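Side-chain contacts in nuclear RNA export factor 2 (Drosophila melanogaster, PDB 6MRK), which may take part in mRNA export from the nucleus and acts in an ovarian complex with piwi and Nxt1 that silences transposons cotranscriptionally: residues A[17-20]-A[21-25]; A[60-63]-A[64-68]; A[94-97]-A[98-102]. All blocks are in the same frame, centred on the assembly; numbering follows the deposited sequence.

Contact 1 of 3, residues A[17-20]-A[21-25]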
loop_
_atom_site.group_PDB
_atom_site.type_symbol
_atom_site.label_atom_id
_atom_site.label_comp_id
_atom_site.label_asym_id
_atom_site.label_seq_id
_atom_site.Cartn_x
_atom_site.Cartn_y
_atom_site.Cartn_z
ATOM N N ALA A 17 -15.502 -9.768 2.960
ATOM C CA ALA A 17 -15.207 -11.159 2.557
ATOM C C ALA A 17 -13.693 -11.380 2.545
ATOM O O ALA A 17 -13.227 -12.238 3.308
ATOM C CB ALA A 17 -15.828 -11.469 1.219
ATOM N N PHE A 18 -12.950 -10.645 1.718
ATOM C CA PHE A 18 -11.496 -10.871 1.537
ATOM C C PHE A 18 -10.724 -10.268 2.714
ATOM O O PHE A 18 -9.992 -11.003 3.376
ATOM C CB PHE A 18 -10.999 -10.297 0.210
ATOM C CG PHE A 18 -9.504 -10.112 0.176
ATOM C CD1 PHE A 18 -8.672 -11.201 0.361
ATOM C CD2 PHE A 18 -8.936 -8.855 0.009
ATOM C CE1 PHE A 18 -7.297 -11.052 0.347
ATOM C CE2 PHE A 18 -7.559 -8.701 0.004
ATOM C CZ PHE A 18 -6.745 -9.801 0.176
ATOM N N LEU A 19 -10.849 -8.960 2.923
ATOM C CA LEU A 19 -9.961 -8.164 3.809
ATOM C C LEU A 19 -10.124 -8.672 5.240
ATOM O O LEU A 19 -9.129 -9.046 5.873
ATOM C CB LEU A 19 -10.332 -6.683 3.684
ATOM C CG LEU A 19 -9.284 -5.668 4.131
ATOM C CD1 LEU A 19 -7.921 -5.967 3.532
ATOM C CD2 LEU A 19 -9.733 -4.267 3.751
ATOM N N GLU A 20 -11.365 -8.767 5.691
ATOM C CA GLU A 20 -11.695 -9.116 7.091
ATOM C C GLU A 20 -11.537 -10.624 7.333
ATOM O O GLU A 20 -11.456 -10.985 8.500
ATOM C CB GLU A 20 -13.083 -8.582 7.459
ATOM C CG GLU A 20 -13.148 -7.057 7.446
ATOM C CD GLU A 20 -14.516 -6.420 7.654
ATOM O OE1 GLU A 20 -14.655 -5.218 7.317
ATOM O OE2 GLU A 20 -15.435 -7.117 8.148
ATOM N N ASN A 21 -11.451 -11.477 6.318
ATOM C CA ASN A 21 -11.109 -12.911 6.541
ATOM C C ASN A 21 -9.585 -13.067 6.532
ATOM O O ASN A 21 -9.033 -13.678 7.467
ATOM C CB ASN A 21 -11.774 -13.847 5.526
ATOM C CG ASN A 21 -13.232 -14.112 5.845
ATOM O OD1 ASN A 21 -13.630 -14.142 7.006
ATOM N ND2 ASN A 21 -14.049 -14.284 4.825
ATOM N N TYR A 22 -8.929 -12.535 5.504
ATOM C CA TYR A 22 -7.452 -12.509 5.356
ATOM C C TYR A 22 -6.771 -11.926 6.605
ATOM O O TYR A 22 -5.808 -12.515 7.074
ATOM C CB TYR A 22 -7.031 -11.658 4.156
ATOM C CG TYR A 22 -5.538 -11.583 4.061
ATOM C CD1 TYR A 22 -4.825 -10.740 4.897
ATOM C CD2 TYR A 22 -4.837 -12.456 3.252
ATOM C CE1 TYR A 22 -3.441 -10.718 4.888
ATOM C CE2 TYR A 22 -3.451 -12.448 3.225
ATOM C CZ TYR A 22 -2.745 -11.574 4.047
ATOM O OH TYR A 22 -1.374 -11.524 4.036
ATOM N N LEU A 23 -7.208 -10.759 7.085
ATOM C CA LEU A 23 -6.655 -10.107 8.303
ATOM C C LEU A 23 -6.844 -11.032 9.506
ATOM O O LEU A 23 -5.870 -11.253 10.235
ATOM C CB LEU A 23 -7.346 -8.759 8.529
ATOM C CG LEU A 23 -6.586 -7.532 8.032
ATOM C CD1 LEU A 23 -5.728 -7.838 6.830
ATOM C CD2 LEU A 23 -7.531 -6.404 7.694
ATOM N N ARG A 24 -8.048 -11.564 9.718
ATOM C CA ARG A 24 -8.304 -12.455 10.874
ATOM C C ARG A 24 -7.367 -13.660 10.812
ATOM O O ARG A 24 -6.953 -14.111 11.875
ATOM C CB ARG A 24 -9.763 -12.893 10.928
ATOM C CG ARG A 24 -10.638 -11.957 11.749
ATOM C CD ARG A 24 -12.115 -12.181 11.457
ATOM N NE ARG A 24 -13.022 -11.157 11.987
ATOM C CZ ARG A 24 -13.900 -10.443 11.271
ATOM N NH1 ARG A 24 -14.012 -10.606 9.961
ATOM N NH2 ARG A 24 -14.681 -9.563 11.878
ATOM N N GLU A 25 -7.040 -14.164 9.627
ATOM C CA GLU A 25 -6.248 -15.410 9.483
ATOM C C GLU A 25 -4.747 -15.126 9.549
ATOM O O GLU A 25 -3.995 -16.090 9.758
ATOM C CB GLU A 25 -6.591 -16.090 8.168
ATOM C CG GLU A 25 -6.067 -17.506 8.077
ATOM C CD GLU A 25 -6.823 -18.343 7.052
ATOM O OE1 GLU A 25 -7.762 -17.799 6.403
ATOM O OE2 GLU A 25 -6.479 -19.533 6.898
#
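R24 folds back along helix 12-27 toward E20, one turn earlier. Its CB and CG pass the carbonyl oxygen of E20. CD comes nearer, 3.3 Å from E20 O. NE and CZ continue alongside the same oxygen. The extended run from CG to NE carries the guanidinium back, and R24 NH1 gives E20 O a weak hydrogen bond of 3.0 Å, bent to 129°. The same NH1 lies 3.3 Å from E20 CB. The two side chains leave the helix in a common direction, with carboxylate and guanidinium planes 75° apart. E20 OE2 is 4.2 Å from R24 NH1, beyond a salt bridge, though the opposite charges probably still attract. R24 also makes a cation-pi contact with F109.

The buried side is largely apolar. F18 CE1 lies 3.9 Å from Y22 CB, and the two rings meet obliquely. Both rings also meet F160 edge-to-face, and Y22 OH is hydrogen-bonded to Y39 OH. L19 runs alongside L23, with L19 CG 4.0 Å from L23 CD2. L19 rests on T114, I126 and V128, while L23 rests on H107 and F109. Backbone bonds run from Y22 N to F18 O and from L23 N to L19 O. The helix has a wider, pi-type turn at 17-19.

The result is an amphipathic helix laid against the curved sheet of an NTF2-like domain.

Contact 2 of 3, residues A[60-63]-A[64-68]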
loop_
_atom_site.group_PDB
_atom_site.type_symbol
_atom_site.label_atom_id
_atom_site.label_comp_id
_atom_site.label_asym_id
_atom_site.label_seq_id
_atom_site.Cartn_x
_atom_site.Cartn_y
_atom_site.Cartn_z
ATOM N N PRO A 60 14.271 0.948 24.702
ATOM C CA PRO A 60 14.843 -0.361 24.365
ATOM C C PRO A 60 13.786 -1.405 23.964
ATOM O O PRO A 60 14.039 -2.138 23.016
ATOM C CB PRO A 60 15.624 -0.808 25.618
ATOM C CG PRO A 60 15.191 0.155 26.714
ATOM C CD PRO A 60 14.733 1.425 26.017
ATOM N N LYS A 61 12.646 -1.434 24.664
ATOM C CA LYS A 61 11.495 -2.327 24.356
ATOM C C LYS A 61 11.021 -2.063 22.928
ATOM O O LYS A 61 10.873 -3.029 22.157
ATOM C CB LYS A 61 10.301 -2.070 25.283
ATOM C CG LYS A 61 9.331 -3.239 25.405
ATOM C CD LYS A 61 7.967 -2.838 25.906
ATOM C CE LYS A 61 7.245 -3.961 26.620
ATOM N NZ LYS A 61 7.986 -4.369 27.831
ATOM N N ILE A 62 10.769 -0.795 22.610
ATOM C CA ILE A 62 10.209 -0.394 21.290
ATOM C C ILE A 62 11.139 -0.929 20.200
ATOM O O ILE A 62 10.647 -1.706 19.357
ATOM C CB ILE A 62 9.999 1.128 21.199
ATOM C CG1 ILE A 62 9.037 1.628 22.281
ATOM C CG2 ILE A 62 9.518 1.522 19.813
ATOM C CD1 ILE A 62 7.723 0.870 22.341
ATOM N N LEU A 63 12.428 -0.577 20.263
ATOM C CA LEU A 63 13.428 -0.846 19.192
ATOM C C LEU A 63 13.617 -2.357 18.990
ATOM O O LEU A 63 13.814 -2.764 17.831
ATOM C CB LEU A 63 14.760 -0.166 19.534
ATOM C CG LEU A 63 14.866 1.308 19.148
ATOM C CD1 LEU A 63 16.182 1.906 19.638
ATOM C CD2 LEU A 63 14.740 1.492 17.644
ATOM N N GLN A 64 13.577 -3.162 20.057
ATOM C CA GLN A 64 13.733 -4.641 19.946
ATOM C C GLN A 64 12.462 -5.230 19.308
ATOM O O GLN A 64 12.600 -6.166 18.533
ATOM C CB GLN A 64 14.073 -5.293 21.295
ATOM C CG GLN A 64 13.021 -5.083 22.387
ATOM C CD GLN A 64 12.853 -6.221 23.375
ATOM O OE1 GLN A 64 12.499 -7.349 23.024
ATOM N NE2 GLN A 64 13.044 -5.915 24.650
ATOM N N ARG A 65 11.271 -4.696 19.595
ATOM C CA ARG A 65 9.986 -5.223 19.062
ATOM C C ARG A 65 9.807 -4.803 17.596
ATOM O O ARG A 65 9.321 -5.626 16.810
ATOM C CB ARG A 65 8.805 -4.713 19.893
ATOM C CG ARG A 65 8.809 -5.187 21.335
ATOM C CD ARG A 65 8.375 -6.633 21.466
ATOM N NE ARG A 65 6.981 -6.823 21.090
ATOM C CZ ARG A 65 5.970 -6.969 21.936
ATOM N NH1 ARG A 65 4.741 -7.134 21.470
ATOM N NH2 ARG A 65 6.181 -6.958 23.237
ATOM N N LEU A 66 10.139 -3.554 17.256
ATOM C CA LEU A 66 10.032 -2.989 15.882
ATOM C C LEU A 66 11.061 -3.615 14.946
ATOM O O LEU A 66 10.868 -3.522 13.717
ATOM C CB LEU A 66 10.272 -1.485 15.927
ATOM C CG LEU A 66 9.031 -0.637 16.145
ATOM C CD1 LEU A 66 9.413 0.813 16.055
ATOM C CD2 LEU A 66 7.941 -0.944 15.128
ATOM N N SER A 67 12.142 -4.164 15.496
ATOM C CA SER A 67 13.193 -4.851 14.707
ATOM C C SER A 67 12.595 -6.099 14.035
ATOM O O SER A 67 13.105 -6.512 12.989
ATOM C CB SER A 67 14.397 -5.162 15.555
ATOM O OG SER A 67 14.078 -6.095 16.569
ATOM N N LYS A 68 11.532 -6.664 14.597
ATOM C CA LYS A 68 10.882 -7.879 14.055
ATOM C C LYS A 68 10.405 -7.591 12.629
ATOM O O LYS A 68 10.405 -8.528 11.804
ATOM C CB LYS A 68 9.715 -8.305 14.949
ATOM C CG LYS A 68 10.082 -8.607 16.391
ATOM C CD LYS A 68 10.840 -9.898 16.574
ATOM C CE LYS A 68 11.249 -10.109 18.021
ATOM N NZ LYS A 68 12.529 -10.849 18.142
#
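I62 has chi1 -60°, which makes CG2 the branch turned along the helix toward L66. In L66, chi2 of -176° puts CD1 anti to CA, and this methyl is the one that meets I62. The two side chains run next to each other, with I62 CG2 3.8 Å from L66 CD1. This is an i to i+4 apolar pair on helix 59-70 of the NTF2-like domain. Both residues pack on Y51. L66 is buried and also touches L154 of strand 152-166, while I62 is partly exposed beside Y51.

Q64 and R65 take a different course. The CG of Q64 lies close to two carbonyl oxygens of the preceding turn, 3.2 Å from P60 O and 3.0 Å from K61 O. Further out, Q64 touches I149. The CG of R65 passes near K61 O as well, and its chain then leaves the helix for other parts of the fold. It packs on V152, and K61 NZ and R65 NH2 are 5.6 Å apart. D134, a partner of R65, probably offsets part of this like-charge approach.

The backbone keeps the helical pattern. Q64 N bonds to P60 O and R65 N to K61 O, while the bond from S67 N to L63 O is weak. The bond from L66 N to I62 O is 2.8 Å long, and it spans the same two residues as the apolar pair.

The buried guanidinium of R65 is held at both of its terminal nitrogens: NH1 forms a salt bridge with D134 OD1, and NH2 is hydrogen-bonded to G150 O.

Contact 3 of 3, residues A[94-97]-A[98-102]; sequences YIVE and ILLQL
I95 and L99 are the main apolar pair of helix 92-99, which belongs to the NTF2-like fold and packs beside its sheet. They extend from the helix as neighbours on one flank, with I95 CG2 4.0 Å from L99 CD2. In I95, chi1 of -70° leaves CG2 anti to the backbone N, the branch that meets L99. Both residues pack on F45 of strand 44-49. I95 also touches Y39, and L99 also touches F26 of helix 12-27. A looser apolar pair lies one residue further along, where V96 CG1 is 4.3 Å from L100 CG.

Side chains also brush backbone oxygens. L99 CD1 passes I95 O at 3.7 Å. I98 CG1 lies the same distance from Y94 O, and L100 CG comes close to V96 O.

The backbone supplies the hydrogen bonds described here across the contact. The bond from I98 N to Y94 O is long, at 3.3 Å, and I98 N also makes a weak bond to I95 O. L99 N bonds to I95 O at 3.0 Å, and L100 N bonds to V96 O.

Other polar links serve the end of the stretch. Within 98-102, Q101 N bonds back to I98 O. R32 comes from outside the two segments, and its NH1 is shared by two carbonyls three residues apart, L99 O and L102 O.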
loop_
_atom_site.group_PDB
_atom_site.type_symbol
_atom_site.label_atom_id
_atom_site.label_comp_id
_atom_site.label_asym_id
_atom_site.label_seq_id
_atom_site.Cartn_x
_atom_site.Cartn_y
_atom_site.Cartn_z
ATOM N N TYR A 94 8.381 -17.984 -0.813
ATOM C CA TYR A 94 9.312 -16.958 -0.274
ATOM C C TYR A 94 8.532 -15.947 0.553
ATOM O O TYR A 94 9.014 -15.521 1.616
ATOM C CB TYR A 94 10.081 -16.246 -1.387
ATOM C CG TYR A 94 11.243 -17.047 -1.921
ATOM C CD1 TYR A 94 12.258 -17.466 -1.071
ATOM C CD2 TYR A 94 11.333 -17.413 -3.257
ATOM C CE1 TYR A 94 13.331 -18.213 -1.531
ATOM C CE2 TYR A 94 12.397 -18.164 -3.733
ATOM C CZ TYR A 94 13.403 -18.557 -2.867
ATOM O OH TYR A 94 14.459 -19.297 -3.302
ATOM N N ILE A 95 7.352 -15.571 0.078
ATOM C CA ILE A 95 6.474 -14.597 0.782
ATOM C C ILE A 95 6.035 -15.201 2.120
ATOM O O ILE A 95 6.242 -14.561 3.180
ATOM C CB ILE A 95 5.290 -14.211 -0.113
ATOM C CG1 ILE A 95 5.774 -13.348 -1.281
ATOM C CG2 ILE A 95 4.194 -13.525 0.689
ATOM C CD1 ILE A 95 4.762 -13.184 -2.383
ATOM N N VAL A 96 5.465 -16.399 2.087
ATOM C CA VAL A 96 4.868 -17.020 3.299
ATOM C C VAL A 96 5.996 -17.221 4.310
ATOM O O VAL A 96 5.766 -17.020 5.516
ATOM C CB VAL A 96 4.109 -18.312 2.955
ATOM C CG1 VAL A 96 3.355 -18.864 4.148
ATOM C CG2 VAL A 96 3.126 -18.074 1.830
ATOM N N GLU A 97 7.186 -17.541 3.814
ATOM C CA GLU A 97 8.431 -17.709 4.615
ATOM C C GLU A 97 8.715 -16.435 5.427
ATOM O O GLU A 97 9.082 -16.581 6.586
ATOM C CB GLU A 97 9.578 -18.119 3.680
ATOM C CG GLU A 97 10.980 -17.806 4.182
ATOM C CD GLU A 97 12.125 -18.412 3.374
ATOM O OE1 GLU A 97 11.848 -19.183 2.430
ATOM O OE2 GLU A 97 13.300 -18.139 3.719
ATOM N N ILE A 98 8.564 -15.235 4.857
ATOM C CA ILE A 98 8.820 -13.954 5.587
ATOM C C ILE A 98 7.670 -13.735 6.566
ATOM O O ILE A 98 7.937 -13.345 7.713
ATOM C CB ILE A 98 8.990 -12.746 4.631
ATOM C CG1 ILE A 98 10.276 -12.847 3.809
ATOM C CG2 ILE A 98 8.936 -11.429 5.403
ATOM C CD1 ILE A 98 11.518 -13.124 4.645
ATOM N N LEU A 99 6.448 -13.978 6.104
ATOM C CA LEU A 99 5.196 -13.692 6.840
ATOM C C LEU A 99 5.149 -14.502 8.137
ATOM O O LEU A 99 4.488 -14.047 9.085
ATOM C CB LEU A 99 4.014 -14.041 5.934
ATOM C CG LEU A 99 3.270 -12.869 5.286
ATOM C CD1 LEU A 99 4.206 -11.819 4.725
ATOM C CD2 LEU A 99 2.353 -13.377 4.199
ATOM N N LEU A 100 5.795 -15.666 8.172
ATOM C CA LEU A 100 5.768 -16.566 9.351
ATOM C C LEU A 100 6.763 -16.109 10.417
ATOM O O LEU A 100 6.730 -16.671 11.528
ATOM C CB LEU A 100 6.081 -17.988 8.885
ATOM C CG LEU A 100 4.939 -18.685 8.151
ATOM C CD1 LEU A 100 5.283 -20.132 7.889
ATOM C CD2 LEU A 100 3.656 -18.611 8.954
ATOM N N GLN A 101 7.625 -15.152 10.085
ATOM C CA GLN A 101 8.663 -14.620 10.998
ATOM C C GLN A 101 8.164 -13.361 11.690
ATOM O O GLN A 101 8.865 -12.882 12.607
ATOM C CB GLN A 101 9.914 -14.254 10.220
ATOM C CG GLN A 101 10.375 -15.376 9.317
ATOM C CD GLN A 101 11.750 -15.098 8.781
ATOM O OE1 GLN A 101 11.971 -15.100 7.577
ATOM N NE2 GLN A 101 12.679 -14.810 9.670
ATOM N N LEU A 102 7.046 -12.806 11.230
ATOM C CA LEU A 102 6.519 -11.546 11.792
ATOM C C LEU A 102 5.825 -11.888 13.100
ATOM O O LEU A 102 5.474 -13.037 13.366
ATOM C CB LEU A 102 5.588 -10.882 10.780
ATOM C CG LEU A 102 6.243 -10.516 9.451
ATOM C CD1 LEU A 102 5.216 -9.912 8.511
ATOM C CD2 LEU A 102 7.405 -9.557 9.655
#

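All three contacts are i to i+3 or i to i+4 pairings within single helices of one NTF2-like domain, and they follow one another along the chain. Contact 3 lies between the others in touch as well as in distance. Its centre is about 17 Å from that of contact 1, and Y22 OH reaches L99 CD2 at 4.2 Å. The centres of contacts 2 and 3 are about 19 Å apart, and K68 O meets L102 CD2 at 3.8 Å. Contacts 1 and 2 do not touch: their nearest atoms are about 14 Å apart. The second protein chain of the assembly touches none of the three.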